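Local coordinates for conserved hypothetical secreted protein (Helicobacter pylori, PDB 4RNZ) that acts as a cell shape-determining zinc metallopeptidase of the M23 family, probably cleaving peptides of the bacterial peptidoglycan, at residues S30-L35 with L79-I84; N120-S125 with A159-R164; E192-Y197 with L300-Y305. One frame throughout, in Å; residues are numbered along the deposited sequence.

Contact 1 (S30-L35 with L79-I84). With ZN (zinc ion), chain B.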
ATOM      1  N   SER A  30     -19.447  -8.599  10.922  1.00 39.14           N
ATOM      2  CA  SER A  30     -18.064  -9.013  11.107  1.00 40.61           C
ATOM      3  C   SER A  30     -17.189  -8.528   9.946  1.00 37.32           C
ATOM      4  O   SER A  30     -15.999  -8.272  10.138  1.00 38.90           O
ATOM      5  CB  SER A  30     -17.947 -10.526  11.283  1.00 42.50           C
ATOM      6  OG  SER A  30     -18.514 -11.167  10.180  1.00 45.94           O
ATOM      7  N   GLN A  31     -17.776  -8.396   8.766  1.00 37.29           N
ATOM      8  CA  GLN A  31     -17.084  -7.829   7.607  1.00 40.80           C
ATOM      9  C   GLN A  31     -16.737  -6.357   7.871  1.00 38.46           C
ATOM     10  O   GLN A  31     -15.613  -5.942   7.641  1.00 38.16           O
ATOM     11  CB  GLN A  31     -17.933  -7.946   6.338  1.00 44.63           C
ATOM     12  CG  GLN A  31     -18.226  -9.382   5.899  1.00 47.79           C
ATOM     13  CD  GLN A  31     -19.485  -9.978   6.533  1.00 53.66           C
ATOM     14  OE1 GLN A  31     -20.068  -9.417   7.473  1.00 53.84           O
ATOM     15  NE2 GLN A  31     -19.906 -11.137   6.023  1.00 54.56           N
ATOM     16  N   ASP A  32     -17.695  -5.579   8.373  1.00 37.04           N
ATOM     17  CA  ASP A  32     -17.409  -4.185   8.738  1.00 34.46           C
ATOM     18  C   ASP A  32     -16.413  -4.063   9.914  1.00 35.05           C
ATOM     19  O   ASP A  32     -15.584  -3.154   9.936  1.00 30.50           O
ATOM     20  CB  ASP A  32     -18.701  -3.433   9.017  1.00 36.72           C
ATOM     21  CG  ASP A  32     -19.432  -3.028   7.744  1.00 38.29           C
ATOM     22  OD1 ASP A  32     -18.844  -3.113   6.646  1.00 37.05           O
ATOM     23  OD2 ASP A  32     -20.608  -2.619   7.848  1.00 38.92           O
ATOM     24  N   LYS A  33     -16.470  -4.973  10.884  1.00 32.81           N
ATOM     25  CA  LYS A  33     -15.450  -4.996  11.929  1.00 33.66           C
ATOM     26  C   LYS A  33     -14.046  -5.222  11.367  1.00 31.60           C
ATOM     27  O   LYS A  33     -13.114  -4.538  11.763  1.00 33.53           O
ATOM     28  CB  LYS A  33     -15.766  -6.063  12.967  1.00 34.20           C
ATOM     29  CG  LYS A  33     -16.936  -5.666  13.842  1.00 36.28           C
ATOM     30  CD  LYS A  33     -17.227  -6.721  14.896  1.00 37.72           C
ATOM     31  CE  LYS A  33     -18.006  -6.144  16.062  1.00 41.90           C
ATOM     32  NZ  LYS A  33     -19.200  -6.978  16.338  1.00 41.64           N
ATOM     33  N   GLU A  34     -13.896  -6.171  10.445  1.00 34.32           N
ATOM     34  CA  GLU A  34     -12.593  -6.402   9.814  1.00 37.51           C
ATOM     35  C   GLU A  34     -12.103  -5.103   9.144  1.00 33.85           C
ATOM     36  O   GLU A  34     -10.952  -4.701   9.274  1.00 32.92           O
ATOM     37  CB  GLU A  34     -12.664  -7.513   8.763  1.00 38.79           C
ATOM     38  CG  GLU A  34     -12.673  -8.931   9.315  1.00 42.54           C
ATOM     39  CD  GLU A  34     -12.285  -9.987   8.264  1.00 40.82           C
ATOM     40  OE1 GLU A  34     -11.861 -11.084   8.664  1.00 37.97           O
ATOM     41  OE2 GLU A  34     -12.397  -9.729   7.042  1.00 38.26           O
ATOM     42  N   LEU A  35     -13.016  -4.443   8.456  1.00 33.10           N
ATOM     43  CA  LEU A  35     -12.725  -3.194   7.751  1.00 36.04           C
ATOM     44  C   LEU A  35     -12.193  -2.141   8.749  1.00 34.87           C
ATOM     45  O   LEU A  35     -11.148  -1.495   8.520  1.00 33.02           O
ATOM     46  CB  LEU A  35     -14.007  -2.739   7.042  1.00 38.04           C
ATOM     47  CG  LEU A  35     -14.071  -2.276   5.600  1.00 42.01           C
ATOM     48  CD1 LEU A  35     -13.240  -3.126   4.649  1.00 43.80           C
ATOM     49  CD2 LEU A  35     -15.533  -2.243   5.175  1.00 40.32           C
ATOM     50  N   LEU A  79     -22.404   5.284  11.709  1.00 30.73           N
ATOM     51  CA  LEU A  79     -21.094   5.008  11.155  1.00 30.74           C
ATOM     52  C   LEU A  79     -21.258   4.464   9.771  1.00 33.47           C
ATOM     53  O   LEU A  79     -21.921   3.439   9.581  1.00 32.47           O
ATOM     54  CB  LEU A  79     -20.375   4.022  12.067  1.00 32.03           C
ATOM     55  CG  LEU A  79     -18.884   3.846  11.847  1.00 31.05           C
ATOM     56  CD1 LEU A  79     -18.219   3.433  13.151  1.00 31.36           C
ATOM     57  CD2 LEU A  79     -18.633   2.860  10.713  1.00 32.88           C
ATOM     58  N   ASP A  80     -20.691   5.172   8.795  1.00 28.65           N
ATOM     59  CA  ASP A  80     -20.712   4.725   7.413  1.00 32.09           C
ATOM     60  C   ASP A  80     -19.277   4.521   6.957  1.00 28.64           C
ATOM     61  O   ASP A  80     -18.369   5.156   7.470  1.00 28.35           O
ATOM     62  CB  ASP A  80     -21.367   5.752   6.464  1.00 31.39           C
ATOM     63  CG  ASP A  80     -22.829   5.989   6.760  1.00 37.09           C
ATOM     64  OD1 ASP A  80     -23.514   5.045   7.168  1.00 38.11           O
ATOM     65  OD2 ASP A  80     -23.298   7.130   6.570  1.00 37.41           O
ATOM     66  N   PHE A  81     -19.113   3.660   5.964  1.00 29.62           N
ATOM     67  CA  PHE A  81     -17.844   3.502   5.261  1.00 28.82           C
ATOM     68  C   PHE A  81     -18.061   4.185   3.935  1.00 29.96           C
ATOM     69  O   PHE A  81     -18.937   3.784   3.185  1.00 30.14           O
ATOM     70  CB  PHE A  81     -17.523   2.036   5.106  1.00 29.32           C
ATOM     71  CG  PHE A  81     -17.184   1.366   6.407  1.00 29.28           C
ATOM     72  CD1 PHE A  81     -15.880   1.368   6.888  1.00 30.76           C
ATOM     73  CD2 PHE A  81     -18.171   0.753   7.162  1.00 33.22           C
ATOM     74  CE1 PHE A  81     -15.559   0.770   8.107  1.00 30.01           C
ATOM     75  CE2 PHE A  81     -17.860   0.147   8.370  1.00 32.97           C
ATOM     76  CZ  PHE A  81     -16.555   0.159   8.848  1.00 32.35           C
ATOM     77  N   ILE A  82     -17.298   5.240   3.658  1.00 29.79           N
ATOM     78  CA  ILE A  82     -17.546   6.050   2.472  1.00 29.98           C
ATOM     79  C   ILE A  82     -16.284   6.293   1.656  1.00 28.38           C
ATOM     80  O   ILE A  82     -15.185   6.171   2.193  1.00 29.11           O
ATOM     81  CB  ILE A  82     -18.179   7.407   2.861  1.00 29.80           C
ATOM     82  CG1 ILE A  82     -17.215   8.242   3.684  1.00 30.99           C
ATOM     83  CG2 ILE A  82     -19.475   7.184   3.627  1.00 31.76           C
ATOM     84  CD1 ILE A  82     -17.677   9.678   3.884  1.00 32.10           C
ATOM     85  N   PRO A  83     -16.434   6.679   0.372  1.00 28.50           N
ATOM     86  CA  PRO A  83     -15.265   7.050  -0.444  1.00 29.54           C
ATOM     87  C   PRO A  83     -14.521   8.273   0.090  1.00 28.88           C
ATOM     88  O   PRO A  83     -15.120   9.118   0.766  1.00 27.91           O
ATOM     89  CB  PRO A  83     -15.872   7.382  -1.811  1.00 30.44           C
ATOM     90  CG  PRO A  83     -17.187   6.697  -1.835  1.00 30.94           C
ATOM     91  CD  PRO A  83     -17.676   6.676  -0.422  1.00 30.35           C
ATOM     92  N   ILE A  84     -13.222   8.322  -0.184  1.00 29.06           N
ATOM     93  CA  ILE A  84     -12.372   9.473   0.049  1.00 28.51           C
ATOM     94  C   ILE A  84     -12.284  10.243  -1.254  1.00 29.60           C
ATOM     95  O   ILE A  84     -11.942   9.680  -2.308  1.00 30.12           O
ATOM     96  CB  ILE A  84     -10.945   9.090   0.476  1.00 28.50           C
ATOM     97  CG1 ILE A  84     -10.944   8.303   1.797  1.00 29.15           C
ATOM     98  CG2 ILE A  84     -10.100  10.330   0.673  1.00 27.08           C
ATOM     99  CD1 ILE A  84      -9.570   7.758   2.177  1.00 30.83           C
TER
HETATM  100 ZN    ZN B 501     -11.519 -10.916   5.699  1.00 32.61          ZN
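Phe81 meets Asp32 and Leu35, which lie one helical turn apart on helix 30-36. Its ring reaches from the edge strand 76-83 to that side of the helix. Leu35 sits over one face of the ring. Its CD2 is 4.1 Å from the Phe81 ring centroid and 13° off the ring normal, a CH-pi contact shifted toward the rim. Leu35 CB adds an apolar touch, 4.0 Å from Phe81 CE1. Asp32 comes in obliquely, with carboxylate and ring planes 37° apart. Its CG is 3.6 Å from Phe81 CE2. The backbone takes part too, since Asp32 O is 3.6 Å from Phe81 CZ. Phe81 already points toward the helix, and with CG beside its backbone N (chi1 -69°) the ring extends to it. No hydrogen bond joins the two segments; they meet by van der Waals and CH-pi contacts. Ile62 packs on both Leu35 and Phe81. Glu34, between the two contact residues, turns the other way. Its OE2 binds the zinc ion at 2.0 Å, and its OE1 is hydrogen-bonded to His266 NE2. His219, Asp223 and His301 complete the site. The arrangement is a helix packed beside the last strand of the five-stranded antiparallel sheet of the N-terminal region. That helix supplies a glutamate to the M23 zinc site, consistent with a self-blocked, latent form of the enzyme.

Contact 2 (N120-S125 with A159-R164)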
ATOM      1  N   ASN A 120      13.078  -0.342  -3.222  1.00 33.51           N
ATOM      2  CA  ASN A 120      12.351  -1.598  -3.237  1.00 33.57           C
ATOM      3  C   ASN A 120      12.039  -2.108  -4.642  1.00 31.92           C
ATOM      4  O   ASN A 120      12.139  -3.298  -4.893  1.00 32.65           O
ATOM      5  CB  ASN A 120      11.079  -1.501  -2.371  1.00 34.48           C
ATOM      6  CG  ASN A 120      11.375  -1.635  -0.889  1.00 37.39           C
ATOM      7  OD1 ASN A 120      12.199  -2.455  -0.486  1.00 35.27           O
ATOM      8  ND2 ASN A 120      10.679  -0.847  -0.055  1.00 38.95           N
ATOM      9  N   ALA A 121      11.671  -1.210  -5.545  1.00 30.91           N
ATOM     10  CA  ALA A 121      11.350  -1.554  -6.915  1.00 32.24           C
ATOM     11  C   ALA A 121      12.560  -2.110  -7.649  1.00 34.73           C
ATOM     12  O   ALA A 121      12.415  -2.933  -8.529  1.00 34.69           O
ATOM     13  CB  ALA A 121      10.825  -0.342  -7.666  1.00 33.02           C
ATOM     14  N   TYR A 122      13.739  -1.619  -7.297  1.00 35.78           N
ATOM     15  CA  TYR A 122      14.983  -2.056  -7.931  1.00 34.76           C
ATOM     16  C   TYR A 122      15.804  -2.977  -7.016  1.00 38.41           C
ATOM     17  O   TYR A 122      17.016  -3.129  -7.205  1.00 40.78           O
ATOM     18  CB  TYR A 122      15.790  -0.823  -8.345  1.00 31.70           C
ATOM     19  CG  TYR A 122      15.306  -0.205  -9.629  1.00 31.49           C
ATOM     20  CD1 TYR A 122      15.734  -0.692 -10.864  1.00 31.32           C
ATOM     21  CD2 TYR A 122      14.414   0.850  -9.626  1.00 29.63           C
ATOM     22  CE1 TYR A 122      15.278  -0.156 -12.054  1.00 30.53           C
ATOM     23  CE2 TYR A 122      13.971   1.409 -10.808  1.00 30.02           C
ATOM     24  CZ  TYR A 122      14.394   0.906 -12.024  1.00 31.74           C
ATOM     25  OH  TYR A 122      13.953   1.467 -13.204  1.00 31.96           O
ATOM     26  N   LYS A 123      15.162  -3.607  -6.034  1.00 41.37           N
ATOM     27  CA  LYS A 123      15.935  -4.322  -5.015  1.00 48.46           C
ATOM     28  C   LYS A 123      16.818  -5.446  -5.572  1.00 49.73           C
ATOM     29  O   LYS A 123      17.920  -5.671  -5.052  1.00 51.80           O
ATOM     30  CB  LYS A 123      15.072  -4.874  -3.873  1.00 51.54           C
ATOM     31  CG  LYS A 123      15.817  -4.733  -2.553  1.00 60.01           C
ATOM     32  CD  LYS A 123      15.311  -5.586  -1.407  1.00 62.61           C
ATOM     33  CE  LYS A 123      16.056  -5.174  -0.145  1.00 66.80           C
ATOM     34  NZ  LYS A 123      15.716  -5.991   1.050  1.00 69.74           N
ATOM     35  N   LYS A 124      16.356  -6.135  -6.614  1.00 46.11           N
ATOM     36  CA  LYS A 124      17.158  -7.214  -7.214  1.00 50.93           C
ATOM     37  C   LYS A 124      17.907  -6.777  -8.474  1.00 47.78           C
ATOM     38  O   LYS A 124      18.464  -7.597  -9.189  1.00 48.28           O
ATOM     39  CB  LYS A 124      16.271  -8.433  -7.525  1.00 53.34           C
ATOM     40  CG  LYS A 124      15.610  -9.089  -6.317  1.00 57.52           C
ATOM     41  CD  LYS A 124      16.555  -9.335  -5.137  1.00 64.37           C
ATOM     42  CE  LYS A 124      17.773 -10.174  -5.521  1.00 69.53           C
ATOM     43  NZ  LYS A 124      18.694 -10.404  -4.372  1.00 70.94           N
ATOM     44  N   SER A 125      17.935  -5.484  -8.748  1.00 43.56           N
ATOM     45  CA  SER A 125      18.466  -5.003 -10.002  1.00 42.24           C
ATOM     46  C   SER A 125      19.981  -4.885  -9.882  1.00 44.40           C
ATOM     47  O   SER A 125      20.490  -4.121  -9.050  1.00 42.94           O
ATOM     48  CB  SER A 125      17.864  -3.642 -10.342  1.00 41.44           C
ATOM     49  OG  SER A 125      18.512  -3.061 -11.443  1.00 39.82           O
ATOM     50  N   ALA A 159       9.681   4.315 -13.826  1.00 28.79           N
ATOM     51  CA  ALA A 159      11.014   4.667 -13.396  1.00 29.79           C
ATOM     52  C   ALA A 159      12.037   4.172 -14.400  1.00 30.28           C
ATOM     53  O   ALA A 159      11.774   3.257 -15.168  1.00 29.79           O
ATOM     54  CB  ALA A 159      11.304   4.128 -12.010  1.00 30.11           C
ATOM     55  N   MET A 160      13.191   4.821 -14.391  1.00 29.89           N
ATOM     56  CA  MET A 160      14.310   4.480 -15.274  1.00 32.19           C
ATOM     57  C   MET A 160      15.613   4.800 -14.552  1.00 33.76           C
ATOM     58  O   MET A 160      15.766   5.865 -13.919  1.00 31.18           O
ATOM     59  CB  MET A 160      14.235   5.252 -16.593  1.00 32.86           C
ATOM     60  CG  MET A 160      15.304   4.856 -17.614  1.00 34.67           C
ATOM     61  SD  MET A 160      16.898   5.656 -17.354  1.00 36.97           S
ATOM     62  CE  MET A 160      16.541   7.264 -18.048  1.00 37.73           C
ATOM     63  N   VAL A 161      16.537   3.847 -14.592  1.00 36.21           N
ATOM     64  CA  VAL A 161      17.907   4.100 -14.162  1.00 35.11           C
ATOM     65  C   VAL A 161      18.808   3.706 -15.345  1.00 39.06           C
ATOM     66  O   VAL A 161      18.504   2.754 -16.071  1.00 38.72           O
ATOM     67  CB  VAL A 161      18.278   3.378 -12.857  1.00 35.44           C
ATOM     68  CG1 VAL A 161      17.234   3.633 -11.775  1.00 35.80           C
ATOM     69  CG2 VAL A 161      18.465   1.887 -13.087  1.00 38.32           C
ATOM     70  N   SER A 162      19.851   4.499 -15.581  1.00 40.06           N
ATOM     71  CA  SER A 162      20.798   4.274 -16.681  1.00 44.31           C
ATOM     72  C   SER A 162      22.135   3.918 -16.078  1.00 46.43           C
ATOM     73  O   SER A 162      22.557   4.512 -15.085  1.00 46.75           O
ATOM     74  CB  SER A 162      20.988   5.520 -17.515  1.00 43.82           C
ATOM     75  OG  SER A 162      21.826   6.411 -16.800  1.00 48.36           O
ATOM     76  N   SER A 163      22.792   2.941 -16.676  1.00 49.68           N
ATOM     77  CA  SER A 163      24.111   2.501 -16.244  1.00 51.81           C
ATOM     78  C   SER A 163      24.836   2.032 -17.508  1.00 52.48           C
ATOM     79  O   SER A 163      24.292   1.235 -18.295  1.00 45.52           O
ATOM     80  CB  SER A 163      23.979   1.376 -15.218  1.00 53.21           C
ATOM     81  OG  SER A 163      25.238   0.921 -14.772  1.00 56.58           O
ATOM     82  N   ARG A 164      26.027   2.582 -17.741  1.00 54.80           N
ATOM     83  CA  ARG A 164      26.813   2.234 -18.919  1.00 54.74           C
ATOM     84  C   ARG A 164      25.997   2.468 -20.196  1.00 54.26           C
ATOM     85  O   ARG A 164      25.946   1.623 -21.088  1.00 56.13           O
ATOM     86  CB  ARG A 164      27.289   0.785 -18.798  1.00 51.72           C
ATOM     87  CG  ARG A 164      27.995   0.500 -17.472  1.00 52.79           C
ATOM     88  CD  ARG A 164      28.606  -0.896 -17.427  1.00 52.73           C
ATOM     89  NE  ARG A 164      29.463  -1.158 -18.586  1.00 51.54           N
ATOM     90  CZ  ARG A 164      30.714  -0.715 -18.731  1.00 48.69           C
ATOM     91  NH1 ARG A 164      31.291   0.026 -17.793  1.00 46.96           N
ATOM     92  NH2 ARG A 164      31.391  -1.008 -19.834  1.00 48.26           N
TER
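Tyr122 lays its ring against Ala159 and Val161, two residues of strand 153-163 whose side chains point toward it. Val161 CG1 lies over one face of the ring. It is 4.2 Å from the Tyr122 ring centroid and 19° off the normal, a CH-pi contact displaced toward the rim. The other valine branch reaches the opposite ortho-to-hydroxyl carbon, Val161 CG2 being 3.9 Å from Tyr122 CE1. Ala159 meets the edge of the ring in its plane, its CB 4.0 Å from Tyr122 CE2. The phenol oxygen ends beside the strand backbone, and Tyr122 OH is 3.4 Å from Ala159 O. Its hydrogen bond goes elsewhere, to Tyr168 O on the neighbouring strand 166-172. Tyr168 is also the backbone partner of Val161, so the ring packs on one strand while its hydroxyl bonds to the next. Leu170 and Phe128 also touch Tyr122, the Phe128 ring lying about 15° from parallel to it. Farther out, the chain after helix 112-121 turns sharply. A type I turn runs from Tyr122 to Ser125, closed by Ser125 N bonded to Tyr122 O at 3.0 Å. Ser125 CB lies at the edge of the tyrosine ring, in its plane. Ser125 OG caps helix 126-129 through Phe128 N. The whole is two helices joined by a type I turn and packed on an antiparallel sheet, with a serine N-cap starting the second helix and a tyrosine at the joint buried against the strands. It belongs to the second domain of Csd3.

Contact 3 (E192-Y197 with L300-Y305). With ZN (zinc ion), chain B.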
ATOM      1  N   GLU A 192       3.018 -17.853  -1.116  1.00 33.05           N
ATOM      2  CA  GLU A 192       2.410 -19.189  -1.029  1.00 34.76           C
ATOM      3  C   GLU A 192       1.155 -19.083  -0.204  1.00 31.89           C
ATOM      4  O   GLU A 192       1.112 -18.345   0.770  1.00 30.73           O
ATOM      5  CB  GLU A 192       3.346 -20.159  -0.321  1.00 36.14           C
ATOM      6  CG  GLU A 192       4.481 -20.628  -1.189  1.00 40.42           C
ATOM      7  CD  GLU A 192       5.424 -21.586  -0.487  1.00 42.75           C
ATOM      8  OE1 GLU A 192       5.282 -21.848   0.742  1.00 40.64           O
ATOM      9  OE2 GLU A 192       6.335 -22.086  -1.181  1.00 46.24           O
ATOM     10  N   THR A 193       0.140 -19.836  -0.588  1.00 30.65           N
ATOM     11  CA  THR A 193      -1.079 -19.917   0.166  1.00 28.97           C
ATOM     12  C   THR A 193      -0.746 -20.375   1.587  1.00 28.54           C
ATOM     13  O   THR A 193      -0.086 -21.377   1.748  1.00 27.41           O
ATOM     14  CB  THR A 193      -2.007 -20.926  -0.499  1.00 29.67           C
ATOM     15  OG1 THR A 193      -2.311 -20.469  -1.816  1.00 30.21           O
ATOM     16  CG2 THR A 193      -3.261 -21.077   0.277  1.00 29.24           C
ATOM     17  N   PRO A 194      -1.192 -19.616   2.616  1.00 27.08           N
ATOM     18  CA  PRO A 194      -0.699 -19.793   3.985  1.00 29.71           C
ATOM     19  C   PRO A 194      -1.458 -20.789   4.845  1.00 29.46           C
ATOM     20  O   PRO A 194      -1.113 -20.946   6.007  1.00 28.47           O
ATOM     21  CB  PRO A 194      -0.860 -18.390   4.596  1.00 29.92           C
ATOM     22  CG  PRO A 194      -2.017 -17.804   3.882  1.00 29.73           C
ATOM     23  CD  PRO A 194      -1.987 -18.382   2.480  1.00 27.38           C
ATOM     24  N   VAL A 195      -2.482 -21.439   4.294  1.00 30.14           N
ATOM     25  CA  VAL A 195      -3.335 -22.341   5.082  1.00 30.99           C
ATOM     26  C   VAL A 195      -3.989 -23.360   4.153  1.00 30.82           C
ATOM     27  O   VAL A 195      -4.095 -23.124   2.933  1.00 29.16           O
ATOM     28  CB  VAL A 195      -4.424 -21.546   5.842  1.00 32.97           C
ATOM     29  CG1 VAL A 195      -5.486 -21.001   4.889  1.00 31.62           C
ATOM     30  CG2 VAL A 195      -5.072 -22.379   6.929  1.00 33.24           C
ATOM     31  N   LYS A 196      -4.375 -24.511   4.699  1.00 30.07           N
ATOM     32  CA  LYS A 196      -5.169 -25.454   3.923  1.00 31.29           C
ATOM     33  C   LYS A 196      -6.619 -25.053   4.080  1.00 32.40           C
ATOM     34  O   LYS A 196      -7.193 -25.214   5.130  1.00 36.30           O
ATOM     35  CB  LYS A 196      -4.989 -26.899   4.410  1.00 30.95           C
ATOM     36  CG  LYS A 196      -5.585 -27.898   3.425  1.00 31.05           C
ATOM     37  CD  LYS A 196      -4.570 -28.214   2.341  1.00 32.91           C
ATOM     38  CE  LYS A 196      -5.112 -29.128   1.230  1.00 35.30           C
ATOM     39  NZ  LYS A 196      -3.964 -29.452   0.323  1.00 37.24           N
ATOM     40  N   TYR A 197      -7.200 -24.489   3.045  1.00 35.73           N
ATOM     41  CA  TYR A 197      -8.561 -23.983   3.139  1.00 35.02           C
ATOM     42  C   TYR A 197      -9.515 -24.950   2.480  1.00 36.47           C
ATOM     43  O   TYR A 197      -9.105 -25.672   1.576  1.00 37.51           O
ATOM     44  CB  TYR A 197      -8.669 -22.620   2.481  1.00 34.75           C
ATOM     45  CG  TYR A 197      -8.376 -22.576   1.012  1.00 33.88           C
ATOM     46  CD1 TYR A 197      -7.084 -22.347   0.543  1.00 37.52           C
ATOM     47  CD2 TYR A 197      -9.400 -22.718   0.084  1.00 37.15           C
ATOM     48  CE1 TYR A 197      -6.817 -22.290  -0.825  1.00 37.08           C
ATOM     49  CE2 TYR A 197      -9.160 -22.652  -1.283  1.00 36.41           C
ATOM     50  CZ  TYR A 197      -7.869 -22.430  -1.728  1.00 37.00           C
ATOM     51  OH  TYR A 197      -7.636 -22.379  -3.067  1.00 35.73           O
ATOM     52  N   LEU A 300      -9.167 -17.900   8.228  1.00 32.55           N
ATOM     53  CA  LEU A 300      -7.990 -17.030   8.246  1.00 30.89           C
ATOM     54  C   LEU A 300      -8.312 -15.847   7.341  1.00 29.18           C
ATOM     55  O   LEU A 300      -8.660 -16.034   6.181  1.00 30.88           O
ATOM     56  CB  LEU A 300      -6.769 -17.768   7.705  1.00 33.02           C
ATOM     57  CG  LEU A 300      -5.554 -16.883   7.397  1.00 33.19           C
ATOM     58  CD1 LEU A 300      -5.033 -16.278   8.691  1.00 33.29           C
ATOM     59  CD2 LEU A 300      -4.511 -17.693   6.679  1.00 34.13           C
ATOM     60  N   HIS A 301      -8.194 -14.637   7.867  1.00 29.95           N
ATOM     61  CA  HIS A 301      -8.192 -13.459   7.019  1.00 29.40           C
ATOM     62  C   HIS A 301      -6.723 -13.195   6.655  1.00 28.64           C
ATOM     63  O   HIS A 301      -5.903 -12.983   7.550  1.00 28.80           O
ATOM     64  CB  HIS A 301      -8.812 -12.262   7.734  1.00 30.91           C
ATOM     65  CG  HIS A 301      -8.638 -10.977   6.993  1.00 29.86           C
ATOM     66  ND1 HIS A 301      -9.648 -10.413   6.256  1.00 30.02           N
ATOM     67  CD2 HIS A 301      -7.559 -10.181   6.827  1.00 30.76           C
ATOM     68  CE1 HIS A 301      -9.206  -9.310   5.676  1.00 32.58           C
ATOM     69  NE2 HIS A 301      -7.938  -9.146   6.008  1.00 31.55           N
ATOM     70  N   PHE A 302      -6.410 -13.228   5.357  1.00 26.47           N
ATOM     71  CA  PHE A 302      -5.056 -13.035   4.837  1.00 26.68           C
ATOM     72  C   PHE A 302      -5.023 -11.755   4.030  1.00 27.53           C
ATOM     73  O   PHE A 302      -5.692 -11.647   3.006  1.00 25.32           O
ATOM     74  CB  PHE A 302      -4.611 -14.232   3.971  1.00 26.60           C
ATOM     75  CG  PHE A 302      -3.218 -14.095   3.344  1.00 26.56           C
ATOM     76  CD1 PHE A 302      -2.119 -13.680   4.085  1.00 27.83           C
ATOM     77  CD2 PHE A 302      -3.026 -14.387   2.005  1.00 27.17           C
ATOM     78  CE1 PHE A 302      -0.859 -13.569   3.512  1.00 25.84           C
ATOM     79  CE2 PHE A 302      -1.776 -14.291   1.429  1.00 27.21           C
ATOM     80  CZ  PHE A 302      -0.690 -13.863   2.179  1.00 27.68           C
ATOM     81  N   GLY A 303      -4.273 -10.778   4.524  1.00 27.87           N
ATOM     82  CA  GLY A 303      -4.175  -9.473   3.880  1.00 28.60           C
ATOM     83  C   GLY A 303      -2.775  -9.133   3.396  1.00 28.38           C
ATOM     84  O   GLY A 303      -1.785  -9.486   4.038  1.00 27.84           O
ATOM     85  N   VAL A 304      -2.702  -8.450   2.256  1.00 27.26           N
ATOM     86  CA  VAL A 304      -1.449  -7.988   1.726  1.00 27.02           C
ATOM     87  C   VAL A 304      -1.578  -6.511   1.373  1.00 25.68           C
ATOM     88  O   VAL A 304      -2.557  -6.110   0.752  1.00 26.64           O
ATOM     89  CB  VAL A 304      -0.987  -8.798   0.508  1.00 27.54           C
ATOM     90  CG1 VAL A 304       0.341  -8.253  -0.027  1.00 27.54           C
ATOM     91  CG2 VAL A 304      -0.831 -10.277   0.891  1.00 28.56           C
ATOM     92  N   TYR A 305      -0.575  -5.743   1.805  1.00 26.35           N
ATOM     93  CA  TYR A 305      -0.475  -4.288   1.583  1.00 29.09           C
ATOM     94  C   TYR A 305       0.834  -3.973   0.875  1.00 26.76           C
ATOM     95  O   TYR A 305       1.894  -4.315   1.392  1.00 30.15           O
ATOM     96  CB  TYR A 305      -0.477  -3.560   2.917  1.00 30.04           C
ATOM     97  CG  TYR A 305      -1.789  -3.718   3.612  1.00 32.34           C
ATOM     98  CD1 TYR A 305      -2.052  -4.842   4.382  1.00 32.49           C
ATOM     99  CD2 TYR A 305      -2.797  -2.762   3.466  1.00 33.03           C
ATOM    100  CE1 TYR A 305      -3.295  -5.025   4.967  1.00 33.76           C
ATOM    101  CE2 TYR A 305      -4.034  -2.932   4.075  1.00 34.41           C
ATOM    102  CZ  TYR A 305      -4.264  -4.080   4.807  1.00 34.53           C
ATOM    103  OH  TYR A 305      -5.473  -4.274   5.410  1.00 42.20           O
TER
HETATM  104 ZN    ZN B 501     -11.519 -10.916   5.699  1.00 32.61          ZN
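Pro194 and Val195, in a loop without regular structure, run past Phe302 and Leu300 of strand 299-306, with CA atoms 8.1 Å apart for Pro194 and Phe302 and 7.7 Å for Val195 and Leu300. No hydrogen bond links the two segments. Pro194 CG is the central atom. It stands over the centre of the Phe302 ring, 4.0 Å from the centroid and 12° off the normal, a CH-pi contact. The same Pro194 CG is 3.7 Å from Leu300 CD2, so it is shared between the ring and the leucine methyl. Val195 comes to that methyl as well, its CG1 3.9 Å from Leu300 CD2. The valine and leucine side chains lie alongside one another, pointing opposite ways. Leu300 and Phe302, two apart on the strand, share its loop-facing side, and both hold CG away from the backbone N (chi1 168° and 178°). Tyr224 of the adjacent strand 222-225 touches Pro194, Val195 and Phe302, and Tyr264 of strand 260-267 touches Pro194 and Phe302. His301 lies between Leu300 and Phe302 and points the other way, as alternation along a strand requires. Its ND1 binds the zinc ion at 2.0 Å, the same ion that Glu34 holds. Leu300 is the middle residue of the HxH motif of M23 peptidases. The chemistry is therefore two-sided. At His301 the strand presents a metal ligand on one side. On the other, Leu300 and Phe302 meet the loop by apolar and CH-pi contacts, which depend on fit and not on directed bonds.

In the fold
The three contacts follow one another along the chain; none nests in or crosses another. Contact 1 closes the first loop, bringing the last strand of the N-terminal sheet back to the early helix 30-36. Contact 2 closes the next, inside the second domain, where the end of helix 112-121 meets strand 153-163. Contact 3 closes the longest loop. It joins the loop between strands 185-186 and 199-202 to a central strand of the M23 peptidase sheet. Contacts 1 and 3 share the zinc ion, which ties the N-terminal region to the peptidase. Contact 2 stands apart, its centre about 38 Å from that of contact 1.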